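Local coordinates for uncharacterized protein (Staphylococcus aureus subsp. aureus, PDB 4H0A) that is of unknown function but belongs to the CAP (cysteine-rich secretory protein) family, pairing a CAP domain with a CAP-associated N-terminal region, at residues D8-N12 / V275-N280; S125-D129 / K174-A178; V93-G97 / E215-L219; D230-I234 / Q260-V266. The contacts are given in a common frame with arbitrary orientation. Where two conformers were deposited one is given. Residue numbers count along the deposited sequence, not the author numbering.

Overall arrangement
Contacts 1 and 4 belong to the mixed sheet and flanking helices of the CAP fold, contact 2 to the CAP-associated N-terminal region, and contact 3 joins these two parts. Contact 1 brackets the other three along the chain, because it pairs strand 9-11, close to the N-terminus, with the late strand 270-277. Contacts 2 and 4 are the most distant pair, with centres about 43 Å apart on opposite sides of the chain's centre. The centre of contact 3 lies about 26 Å from that of contact 2 and about 29 Å from that of contact 4. A bound 1,2-ethanediol, probably from the crystallisation liquor, sits about 4 Å from the Y94 side chain in contact 3.

Contact 1 of 4, residues D8-N12 / V275-N280; sequences DVLEN and VGYAFN
A parallel strand pair extends the edge of the CAP mixed sheet: strand 9-11, near the N-terminus, lies alongside strand 270-277. The short axes approach to 4.5 Å at 34°, in register L10 to G276 (CA-CA 4.8 Å) and E11 to Y277. Y277 N donates to L10 O (2.7 Å), N12 N donates to Y277 O (3.0 Å), and a weak bond of 3.5 Å runs from L10 N to V275 O. N12, Y277 and V275 bury the most surface. V275 and Y277, both with chi1 t, lie on the same face as V9 and E11. There V9 CG2 meets V275 CG1 at 4.1 Å, and V9 CG1 meets Y277 CB at 3.8 Å. V9 and V275 also touch F252, while the Y277 ring meets that of Y315. On the other face, L10 packs on W289 of helix 282-290. G276 leaves room for the F279 ring, whose CD2 would crowd a CB there. Beyond the strands, A278 takes positive phi (67°) and the chain turns so that F279, chi1 m, lies under N12; N12 CA sits 3.9 Å from the ring centroid in a CH-pi contact over its face. A water bridges D8 O (2.6 Å) to V275 N (3.0 Å, weak). The far end is closed by the N12 side chain, chi1 t, whose ND2 donates to A278 O at 2.8 Å.

Contact 2 of 4, residues S125-D129 / K174-A178; sequences SFKVD and KEMLA
Helix-on-sheet packing in the CAP-associated N-terminal region sets helix 174-180 almost perpendicular across the edge strand 125-128 of a small antiparallel sheet. The short axes cross at -96°, 8.5 Å apart. F126 and V128, two residues apart on the extended strand, both point toward the helix. The F126 ring, chi1 p, enters a hollow bordered by K174, L177 and A178: K174 CB lies over one ring face, 4.0 Å from the centroid in a CH-pi contact, A178 CB lies at the ring edge, 4.2 Å from F126 CE1, and L177 CD2 is 3.7 Å from F126 CE2. F135 of strand 131-136 also touches F126 and L177. V128, chi1 t, is the second bump; its CG2 fits 3.9 Å from E175 CA and 4.0 Å from A178 CB, where the small alanine allows close approach. The K174 chain, chi1 p, extends obliquely past V128 to the strand backbone; its NZ makes a long, weak salt bridge with E175 OE1 (3.5 Å) of its own helix and donates to K127 O at 2.8 Å.

Contact 3 of 4, residues V93-G97 / E215-L219; sequences VYATG and EMRKL
Strand 89-96 of the seven-stranded antiparallel sheet points its C-terminal end at the last turn of helix 201-219, with 33° between the N-to-C directions of the short axes. These axes stay 10.8 Å apart, and the nearest CA pair is G97 and E215 at 6.8 Å, so side chains bridge most of the gap. G97 leaves the strand with phi 127° and psi 178°, a conformation in which a CB would jam against the preceding carbonyl. T96, chi1 t, is central: its CG2 lies 3.8 Å from E215 CB, while its OG1 lies 3.6 Å from the CE of selenomethionine M216 and 3.7 Å from L219 CD1. That hydroxyl is hydrogen-bonded to L167 O in strand 166-172, and the side chains of M216 and L219 also touch L167. Y94 OH approaches M216 CE at 3.6 Å. Thus the N-terminal sheet meets the CAP helix through buried van der Waals packing, while the charge of E215 is paired within the helix, OE2 to K218 NZ at 2.9 Å.

Contact 4 of 4, residues D230-I234 / Q260-V266; sequences DLAHI and QLDKNHV
Apolar helix-helix packing within the CAP domain brings helix 229-242 against the C-terminal end of helix 254-263 and the turn after it. I234 buries the most surface: chi1 m and chi2 t place its CD1 3.8 Å from L261 CD2 and 4.2 Å from V266 CG2, while its CG2 is 3.7 Å from Q260 CB. L231 CD2 also meets L261 CD2, at 3.6 Å. The nearest CA pairs are I234 to Q260 (6.6 Å) and D230 to N264 (7.9 Å). A Schellman motif ends the second helix. H265, at positive phi (53°), is its C-prime residue; V266 N bonds to L261 O at 2.9 Å and H265 N to D262 O at 3.1 Å. This turn brings V266 back toward D230, whose CB lies 4.3 Å from V266 CG2. The N264 side chain folds onto its own helix, ND2 donating to Q260 O at 2.7 Å. Strand 315-322 adjoins this cluster: helix 229-242, through L231 on I319 and L321 and I234 on I319, and the turn after helix 254-263, through V266 on L321, pack against the same strand.

Contact 1 of 4, residues D8-N12 / V275-N280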
loop_
_atom_site.group_PDB
_atom_site.type_symbol
_atom_site.label_atom_id
_atom_site.label_comp_id
_atom_site.label_asym_id
_atom_site.label_seq_id
_atom_site.Cartn_x
_atom_site.Cartn_y
_atom_site.Cartn_z
ATOM N N ASP A 8 -8.514 11.430 13.256
ATOM C CA ASP A 8 -7.368 12.157 12.694
ATOM C C ASP A 8 -7.086 11.723 11.248
ATOM O O ASP A 8 -6.941 10.531 10.979
ATOM C CB ASP A 8 -6.106 11.972 13.560
ATOM C CG ASP A 8 -6.141 12.733 14.877
ATOM O OD1 ASP A 8 -7.255 12.970 15.401
ATOM O OD2 ASP A 8 -5.056 13.087 15.386
ATOM N N VAL A 9 -7.027 12.705 10.324
ATOM C CA VAL A 9 -6.781 12.485 8.895
ATOM C C VAL A 9 -5.281 12.500 8.626
ATOM O O VAL A 9 -4.668 13.567 8.679
ATOM C CB VAL A 9 -7.500 13.558 8.032
ATOM C CG1 VAL A 9 -7.197 13.375 6.542
ATOM C CG2 VAL A 9 -9.000 13.546 8.283
ATOM N N LEU A 10 -4.696 11.338 8.304
ATOM C CA LEU A 10 -3.267 11.263 7.992
ATOM C C LEU A 10 -3.036 11.775 6.569
ATOM O O LEU A 10 -3.883 11.569 5.706
ATOM C CB LEU A 10 -2.723 9.831 8.170
ATOM C CG LEU A 10 -2.214 9.484 9.575
ATOM C CD1 LEU A 10 -3.187 9.928 10.663
ATOM C CD2 LEU A 10 -1.959 8.005 9.706
ATOM N N GLU A 11 -1.930 12.501 6.349
ATOM C CA GLU A 11 -1.585 13.062 5.040
ATOM C C GLU A 11 -0.413 12.309 4.426
ATOM O O GLU A 11 0.394 11.734 5.157
ATOM C CB GLU A 11 -1.242 14.553 5.169
ATOM C CG GLU A 11 -2.413 15.399 5.638
ATOM C CD GLU A 11 -2.190 16.894 5.522
ATOM O OE1 GLU A 11 -1.092 17.366 5.896
ATOM O OE2 GLU A 11 -3.123 17.598 5.073
ATOM N N ASN A 12 -0.317 12.326 3.083
ATOM C CA ASN A 12 0.771 11.677 2.340
ATOM C C ASN A 12 2.119 12.162 2.873
ATOM O O ASN A 12 2.322 13.367 2.997
ATOM C CB ASN A 12 0.642 11.980 0.838
ATOM C CG ASN A 12 1.593 11.241 -0.081
ATOM O OD1 ASN A 12 2.707 10.869 0.289
ATOM N ND2 ASN A 12 1.204 11.081 -1.341
ATOM N N VAL A 275 -8.818 7.221 8.114
ATOM C CA VAL A 275 -8.882 8.111 6.955
ATOM C C VAL A 275 -7.462 8.508 6.550
ATOM O O VAL A 275 -6.577 8.589 7.404
ATOM C CB VAL A 275 -9.759 9.368 7.236
ATOM C CG1 VAL A 275 -9.899 10.235 5.986
ATOM C CG2 VAL A 275 -11.135 8.975 7.762
ATOM N N GLY A 276 -7.269 8.743 5.255
ATOM C CA GLY A 276 -6.003 9.181 4.681
ATOM C C GLY A 276 -6.226 10.180 3.565
ATOM O O GLY A 276 -7.193 10.031 2.817
ATOM N N TYR A 277 -5.345 11.205 3.441
ATOM C CA TYR A 277 -5.451 12.248 2.408
ATOM C C TYR A 277 -4.198 12.332 1.507
ATOM O O TYR A 277 -3.075 12.192 1.979
ATOM C CB TYR A 277 -5.696 13.622 3.067
ATOM C CG TYR A 277 -5.755 14.767 2.075
ATOM C CD1 TYR A 277 -6.703 14.784 1.056
ATOM C CD2 TYR A 277 -4.828 15.804 2.116
ATOM C CE1 TYR A 277 -6.740 15.813 0.115
ATOM C CE2 TYR A 277 -4.860 16.843 1.187
ATOM C CZ TYR A 277 -5.817 16.842 0.182
ATOM O OH TYR A 277 -5.876 17.854 -0.752
ATOM N N ALA A 278 -4.421 12.572 0.207
ATOM C CA ALA A 278 -3.408 12.791 -0.833
ATOM C C ALA A 278 -2.538 11.560 -1.151
ATOM O O ALA A 278 -1.520 11.723 -1.837
ATOM C CB ALA A 278 -2.512 13.969 -0.456
ATOM N N PHE A 279 -2.948 10.337 -0.735
ATOM C CA PHE A 279 -2.160 9.136 -1.013
ATOM C C PHE A 279 -2.358 8.696 -2.463
ATOM O O PHE A 279 -3.438 8.869 -3.021
ATOM C CB PHE A 279 -2.510 8.000 -0.040
ATOM C CG PHE A 279 -1.969 8.246 1.350
ATOM C CD1 PHE A 279 -0.691 7.839 1.694
ATOM C CD2 PHE A 279 -2.725 8.915 2.301
ATOM C CE1 PHE A 279 -0.182 8.084 2.974
ATOM C CE2 PHE A 279 -2.214 9.160 3.578
ATOM C CZ PHE A 279 -0.944 8.746 3.905
ATOM N N ASN A 280 -1.296 8.165 -3.076
ATOM C CA ASN A 280 -1.294 7.711 -4.472
ATOM C C ASN A 280 -1.474 6.207 -4.615
ATOM O O ASN A 280 -1.796 5.749 -5.709
ATOM C CB ASN A 280 0.042 8.089 -5.133
ATOM C CG ASN A 280 0.250 9.575 -5.256
ATOM O OD1 ASN A 280 -0.696 10.334 -5.496
ATOM N ND2 ASN A 280 1.492 10.026 -5.120
HETATM O O HOH W 1 -8.554 8.451 10.848
#

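Contact 2 of 4, residues S125-D129 / K174-A178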
loop_
_atom_site.group_PDB
_atom_site.type_symbol
_atom_site.label_atom_id
_atom_site.label_comp_id
_atom_site.label_asym_id
_atom_site.label_seq_id
_atom_site.Cartn_x
_atom_site.Cartn_y
_atom_site.Cartn_z
ATOM N N SER A 125 19.096 9.309 -4.543
ATOM C CA SER A 125 19.047 10.216 -5.681
ATOM C C SER A 125 19.116 9.455 -6.998
ATOM O O SER A 125 19.823 8.451 -7.092
ATOM C CB SER A 125 20.221 11.191 -5.588
ATOM O OG SER A 125 20.034 12.321 -6.420
ATOM N N PHE A 126 18.410 9.947 -8.022
ATOM C CA PHE A 126 18.424 9.330 -9.348
ATOM C C PHE A 126 17.828 10.276 -10.375
ATOM O O PHE A 126 17.224 11.285 -10.006
ATOM C CB PHE A 126 17.644 7.990 -9.339
ATOM C CG PHE A 126 16.212 8.113 -8.881
ATOM C CD1 PHE A 126 15.211 8.483 -9.767
ATOM C CD2 PHE A 126 15.856 7.822 -7.574
ATOM C CE1 PHE A 126 13.887 8.586 -9.348
ATOM C CE2 PHE A 126 14.531 7.932 -7.154
ATOM C CZ PHE A 126 13.552 8.310 -8.046
ATOM N N LYS A 127 17.944 9.920 -11.658
ATOM C CA LYS A 127 17.350 10.689 -12.753
ATOM C C LYS A 127 16.341 9.842 -13.502
ATOM O O LYS A 127 16.577 8.650 -13.695
ATOM C CB LYS A 127 18.422 11.196 -13.731
ATOM C CG LYS A 127 19.318 12.272 -13.144
ATOM C CD LYS A 127 20.178 12.936 -14.214
ATOM C CE LYS A 127 20.967 14.094 -13.647
ATOM N NZ LYS A 127 21.704 14.836 -14.709
ATOM N N VAL A 128 15.201 10.445 -13.882
ATOM C CA VAL A 128 14.155 9.822 -14.701
ATOM C C VAL A 128 14.010 10.710 -15.923
ATOM O O VAL A 128 13.473 11.816 -15.793
ATOM C CB VAL A 128 12.807 9.631 -13.961
ATOM C CG1 VAL A 128 11.686 9.249 -14.933
ATOM C CG2 VAL A 128 12.935 8.590 -12.865
ATOM N N ASP A 129 14.528 10.255 -17.092
ATOM C CA ASP A 129 14.471 11.017 -18.341
ATOM C C ASP A 129 15.210 12.379 -18.187
ATOM O O ASP A 129 14.721 13.409 -18.654
ATOM C CB ASP A 129 12.985 11.195 -18.740
ATOM C CG ASP A 129 12.731 11.756 -20.114
ATOM O OD1 ASP A 129 13.662 11.746 -20.937
ATOM O OD2 ASP A 129 11.600 12.229 -20.360
ATOM N N LYS A 174 13.003 3.067 -10.765
ATOM C CA LYS A 174 13.099 4.484 -10.429
ATOM C C LYS A 174 11.939 5.322 -11.051
ATOM O O LYS A 174 11.471 6.265 -10.412
ATOM C CB LYS A 174 14.455 5.053 -10.864
ATOM C CG LYS A 174 14.777 4.974 -12.351
ATOM C CD LYS A 174 16.259 5.354 -12.577
ATOM C CE LYS A 174 16.690 5.179 -14.010
ATOM N NZ LYS A 174 16.115 6.210 -14.905
ATOM N N GLU A 175 11.414 4.939 -12.228
ATOM C CA GLU A 175 10.316 5.734 -12.822
ATOM C C GLU A 175 9.033 5.481 -12.049
ATOM O O GLU A 175 8.306 6.444 -11.830
ATOM C CB GLU A 175 10.106 5.597 -14.352
ATOM C CG GLU A 175 10.715 4.397 -15.041
ATOM C CD GLU A 175 12.228 4.334 -15.148
ATOM O OE1 GLU A 175 12.850 5.313 -15.618
ATOM O OE2 GLU A 175 12.795 3.306 -14.712
HETATM N N MSE A 176 8.790 4.248 -11.524
HETATM C CA MSE A 176 7.601 4.038 -10.693
HETATM C C MSE A 176 7.754 4.815 -9.391
HETATM O O MSE A 176 6.800 5.425 -8.918
HETATM C CB MSE A 176 7.370 2.536 -10.382
HETATM C CG MSE A 176 6.118 2.272 -9.556
HETATM SE SE MSE A 176 4.550 2.350 -10.688
HETATM C CE MSE A 176 3.863 3.993 -10.269
ATOM N N LEU A 177 8.944 4.773 -8.806
ATOM C CA LEU A 177 9.224 5.477 -7.562
ATOM C C LEU A 177 8.989 7.003 -7.726
ATOM O O LEU A 177 8.358 7.612 -6.867
ATOM C CB LEU A 177 10.678 5.182 -7.143
ATOM C CG LEU A 177 11.088 5.510 -5.731
ATOM C CD1 LEU A 177 10.318 4.707 -4.715
ATOM C CD2 LEU A 177 12.567 5.233 -5.543
ATOM N N ALA A 178 9.419 7.598 -8.849
ATOM C CA ALA A 178 9.180 9.032 -9.105
ATOM C C ALA A 178 7.681 9.327 -9.275
ATOM O O ALA A 178 7.196 10.369 -8.833
ATOM C CB ALA A 178 9.921 9.482 -10.354
HETATM O O HOH W 2 15.808 7.341 -17.779
#

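Contact 3 of 4, residues V93-G97 / E215-L219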
loop_
_atom_site.group_PDB
_atom_site.type_symbol
_atom_site.label_atom_id
_atom_site.label_comp_id
_atom_site.label_asym_id
_atom_site.label_seq_id
_atom_site.Cartn_x
_atom_site.Cartn_y
_atom_site.Cartn_z
ATOM N N VAL A 93 6.354 -4.608 -8.163
ATOM C CA VAL A 93 5.688 -5.762 -7.565
ATOM C C VAL A 93 5.579 -5.541 -6.074
ATOM O O VAL A 93 6.604 -5.525 -5.396
ATOM C CB VAL A 93 6.371 -7.129 -7.849
ATOM C CG1 VAL A 93 5.565 -8.274 -7.207
ATOM C CG2 VAL A 93 6.530 -7.370 -9.347
ATOM N N TYR A 94 4.356 -5.377 -5.562
ATOM C CA TYR A 94 4.101 -5.333 -4.124
ATOM C C TYR A 94 3.850 -6.788 -3.727
ATOM O O TYR A 94 3.029 -7.427 -4.376
ATOM C CB TYR A 94 2.898 -4.424 -3.803
ATOM C CG TYR A 94 2.423 -4.573 -2.376
ATOM C CD1 TYR A 94 3.069 -3.921 -1.333
ATOM C CD2 TYR A 94 1.391 -5.452 -2.057
ATOM C CE1 TYR A 94 2.663 -4.093 -0.010
ATOM C CE2 TYR A 94 0.994 -5.652 -0.738
ATOM C CZ TYR A 94 1.634 -4.971 0.282
ATOM O OH TYR A 94 1.232 -5.176 1.573
ATOM N N ALA A 95 4.558 -7.334 -2.732
ATOM C CA ALA A 95 4.366 -8.743 -2.365
ATOM C C ALA A 95 4.238 -8.927 -0.880
ATOM O O ALA A 95 4.983 -8.317 -0.121
ATOM C CB ALA A 95 5.541 -9.572 -2.867
ATOM N N THR A 96 3.331 -9.808 -0.451
ATOM C CA THR A 96 3.212 -10.157 0.964
ATOM C C THR A 96 2.582 -11.542 1.073
ATOM O O THR A 96 2.116 -12.082 0.073
ATOM C CB THR A 96 2.434 -9.084 1.746
ATOM O OG1 THR A 96 2.578 -9.345 3.149
ATOM C CG2 THR A 96 0.955 -9.003 1.361
ATOM N N GLY A 97 2.596 -12.101 2.268
ATOM C CA GLY A 97 1.982 -13.399 2.535
ATOM C C GLY A 97 2.913 -14.385 3.203
ATOM O O GLY A 97 4.097 -14.105 3.408
ATOM N N GLU A 215 -4.561 -8.795 4.287
ATOM C CA GLU A 215 -3.225 -9.420 4.285
ATOM C C GLU A 215 -2.463 -9.050 5.552
ATOM O O GLU A 215 -1.823 -9.917 6.145
ATOM C CB GLU A 215 -2.400 -8.993 3.052
ATOM C CG GLU A 215 -2.892 -9.578 1.740
ATOM C CD GLU A 215 -2.943 -11.093 1.690
ATOM O OE1 GLU A 215 -1.990 -11.745 2.176
ATOM O OE2 GLU A 215 -3.955 -11.627 1.185
HETATM N N MSE A 216 -2.573 -7.784 6.000
HETATM C CA MSE A 216 -1.912 -7.325 7.230
HETATM C C MSE A 216 -2.507 -8.039 8.434
HETATM O O MSE A 216 -1.765 -8.482 9.315
HETATM C CB MSE A 216 -2.037 -5.799 7.384
HETATM C CG MSE A 216 -1.305 -5.006 6.301
HETATM SE SE MSE A 216 0.613 -5.280 6.314
HETATM C CE MSE A 216 0.750 -6.690 4.822
ATOM N N ARG A 217 -3.841 -8.200 8.453
ATOM C CA ARG A 217 -4.509 -8.940 9.530
ATOM C C ARG A 217 -4.065 -10.415 9.542
ATOM O O ARG A 217 -3.809 -10.958 10.622
ATOM C CB ARG A 217 -6.040 -8.843 9.373
ATOM C CG ARG A 217 -6.593 -7.462 9.726
ATOM C CD ARG A 217 -8.094 -7.422 9.564
ATOM N NE ARG A 217 -8.770 -8.283 10.541
ATOM C CZ ARG A 217 -9.057 -7.950 11.800
ATOM N NH1 ARG A 217 -8.725 -6.751 12.274
ATOM N NH2 ARG A 217 -9.675 -8.815 12.597
ATOM N N LYS A 218 -3.966 -11.062 8.354
ATOM C CA LYS A 218 -3.541 -12.471 8.270
ATOM C C LYS A 218 -2.114 -12.665 8.800
ATOM O O LYS A 218 -1.870 -13.670 9.460
ATOM C CB LYS A 218 -3.653 -13.033 6.837
ATOM C CG LYS A 218 -5.079 -13.430 6.455
ATOM C CD LYS A 218 -5.170 -14.090 5.078
ATOM C CE LYS A 218 -4.863 -13.150 3.933
ATOM N NZ LYS A 218 -5.196 -13.766 2.618
ATOM N N LEU A 219 -1.185 -11.703 8.580
ATOM C CA LEU A 219 0.179 -11.842 9.120
ATOM C C LEU A 219 0.199 -11.889 10.650
ATOM O O LEU A 219 1.100 -12.518 11.212
ATOM C CB LEU A 219 1.099 -10.697 8.664
ATOM C CG LEU A 219 1.477 -10.670 7.196
ATOM C CD1 LEU A 219 2.252 -9.408 6.877
ATOM C CD2 LEU A 219 2.293 -11.897 6.812
#

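Contact 4 of 4, residues D230-I234 / Q260-V266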
loop_
_atom_site.group_PDB
_atom_site.type_symbol
_atom_site.label_atom_id
_atom_site.label_comp_id
_atom_site.label_asym_id
_atom_site.label_seq_id
_atom_site.Cartn_x
_atom_site.Cartn_y
_atom_site.Cartn_z
ATOM N N ASP A 230 -23.370 -1.709 3.377
ATOM C CA ASP A 230 -23.979 -0.577 4.085
ATOM C C ASP A 230 -22.890 0.333 4.680
ATOM O O ASP A 230 -23.051 1.554 4.657
ATOM C CB ASP A 230 -24.955 -1.023 5.191
ATOM C CG ASP A 230 -26.159 -1.823 4.723
ATOM O OD1 ASP A 230 -26.586 -1.636 3.562
ATOM O OD2 ASP A 230 -26.700 -2.607 5.533
ATOM N N LEU A 231 -21.796 -0.248 5.211
ATOM C CA LEU A 231 -20.673 0.545 5.727
ATOM C C LEU A 231 -19.975 1.272 4.581
ATOM O O LEU A 231 -19.539 2.407 4.759
ATOM C CB LEU A 231 -19.657 -0.336 6.463
ATOM C CG LEU A 231 -20.110 -1.008 7.741
ATOM C CD1 LEU A 231 -18.993 -1.851 8.326
ATOM C CD2 LEU A 231 -20.580 0.007 8.754
ATOM N N ALA A 232 -19.874 0.622 3.403
ATOM C CA ALA A 232 -19.268 1.225 2.215
ATOM C C ALA A 232 -20.105 2.420 1.752
ATOM O O ALA A 232 -19.541 3.439 1.357
ATOM C CB ALA A 232 -19.137 0.190 1.101
ATOM N N HIS A 233 -21.450 2.304 1.833
ATOM C CA HIS A 233 -22.372 3.393 1.478
ATOM C C HIS A 233 -22.182 4.557 2.433
ATOM O O HIS A 233 -22.110 5.713 2.001
ATOM C CB HIS A 233 -23.845 2.917 1.511
ATOM C CG HIS A 233 -24.859 4.024 1.505
ATOM N ND1 HIS A 233 -25.420 4.494 2.680
ATOM C CD2 HIS A 233 -25.387 4.712 0.466
ATOM C CE1 HIS A 233 -26.267 5.446 2.321
ATOM N NE2 HIS A 233 -26.286 5.606 0.998
ATOM N N ILE A 234 -22.124 4.252 3.741
ATOM C CA ILE A 234 -21.935 5.275 4.770
ATOM C C ILE A 234 -20.571 5.964 4.544
ATOM O O ILE A 234 -20.505 7.186 4.587
ATOM C CB ILE A 234 -22.054 4.667 6.200
ATOM C CG1 ILE A 234 -23.522 4.289 6.501
ATOM C CG2 ILE A 234 -21.508 5.636 7.266
ATOM C CD1 ILE A 234 -23.710 3.287 7.651
ATOM N N GLN A 260 -24.899 8.190 11.301
ATOM C CA GLN A 260 -25.194 7.543 10.022
ATOM C C GLN A 260 -25.487 6.046 10.218
ATOM O O GLN A 260 -26.313 5.508 9.486
ATOM C CB GLN A 260 -24.059 7.740 9.003
ATOM C CG GLN A 260 -24.124 9.077 8.276
ATOM C CD GLN A 260 -22.966 9.261 7.316
ATOM O OE1 GLN A 260 -21.912 9.795 7.674
ATOM N NE2 GLN A 260 -23.120 8.806 6.077
ATOM N N LEU A 261 -24.835 5.376 11.190
ATOM C CA LEU A 261 -25.093 3.952 11.452
ATOM C C LEU A 261 -26.504 3.750 12.005
ATOM O O LEU A 261 -27.206 2.840 11.562
ATOM C CB LEU A 261 -24.062 3.359 12.423
ATOM C CG LEU A 261 -22.668 3.147 11.842
ATOM C CD1 LEU A 261 -21.628 3.077 12.936
ATOM C CD2 LEU A 261 -22.607 1.887 11.006
ATOM N N ASP A 262 -26.923 4.614 12.949
ATOM C CA ASP A 262 -28.261 4.573 13.549
ATOM C C ASP A 262 -29.332 4.949 12.520
ATOM O O ASP A 262 -30.363 4.283 12.454
ATOM C CB ASP A 262 -28.343 5.509 14.767
ATOM C CG ASP A 262 -27.451 5.097 15.926
ATOM O OD1 ASP A 262 -26.533 4.275 15.708
ATOM O OD2 ASP A 262 -27.657 5.614 17.044
ATOM N N LYS A 263 -29.070 5.984 11.697
ATOM C CA LYS A 263 -29.959 6.426 10.612
ATOM C C LYS A 263 -30.207 5.296 9.592
ATOM O O LYS A 263 -31.311 5.186 9.063
ATOM C CB LYS A 263 -29.339 7.648 9.901
ATOM C CG LYS A 263 -30.148 8.230 8.742
ATOM C CD LYS A 263 -29.391 9.376 8.084
ATOM C CE LYS A 263 -30.053 9.869 6.822
ATOM N NZ LYS A 263 -29.191 10.839 6.096
ATOM N N ASN A 264 -29.191 4.453 9.344
ATOM C CA ASN A 264 -29.262 3.338 8.395
ATOM C C ASN A 264 -29.648 1.999 9.077
ATOM O O ASN A 264 -29.578 0.953 8.429
ATOM C CB ASN A 264 -27.921 3.200 7.667
ATOM C CG ASN A 264 -27.683 4.282 6.641
ATOM O OD1 ASN A 264 -27.711 4.032 5.442
ATOM N ND2 ASN A 264 -27.399 5.498 7.062
ATOM N N HIS A 265 -30.088 2.037 10.358
ATOM C CA HIS A 265 -30.524 0.877 11.139
ATOM C C HIS A 265 -29.481 -0.257 11.173
ATOM O O HIS A 265 -29.850 -1.433 11.199
ATOM C CB HIS A 265 -31.865 0.354 10.605
ATOM C CG HIS A 265 -32.916 1.417 10.526
ATOM N ND1 HIS A 265 -33.437 1.998 11.667
ATOM C CD2 HIS A 265 -33.490 1.986 9.443
ATOM C CE1 HIS A 265 -34.317 2.892 11.246
ATOM N NE2 HIS A 265 -34.383 2.917 9.914
ATOM N N VAL A 266 -28.185 0.095 11.215
ATOM C CA VAL A 266 -27.102 -0.887 11.298
ATOM C C VAL A 266 -26.936 -1.275 12.767
ATOM O O VAL A 266 -26.874 -0.384 13.614
ATOM C CB VAL A 266 -25.782 -0.322 10.701
ATOM C CG1 VAL A 266 -24.641 -1.334 10.818
ATOM C CG2 VAL A 266 -25.978 0.106 9.248
#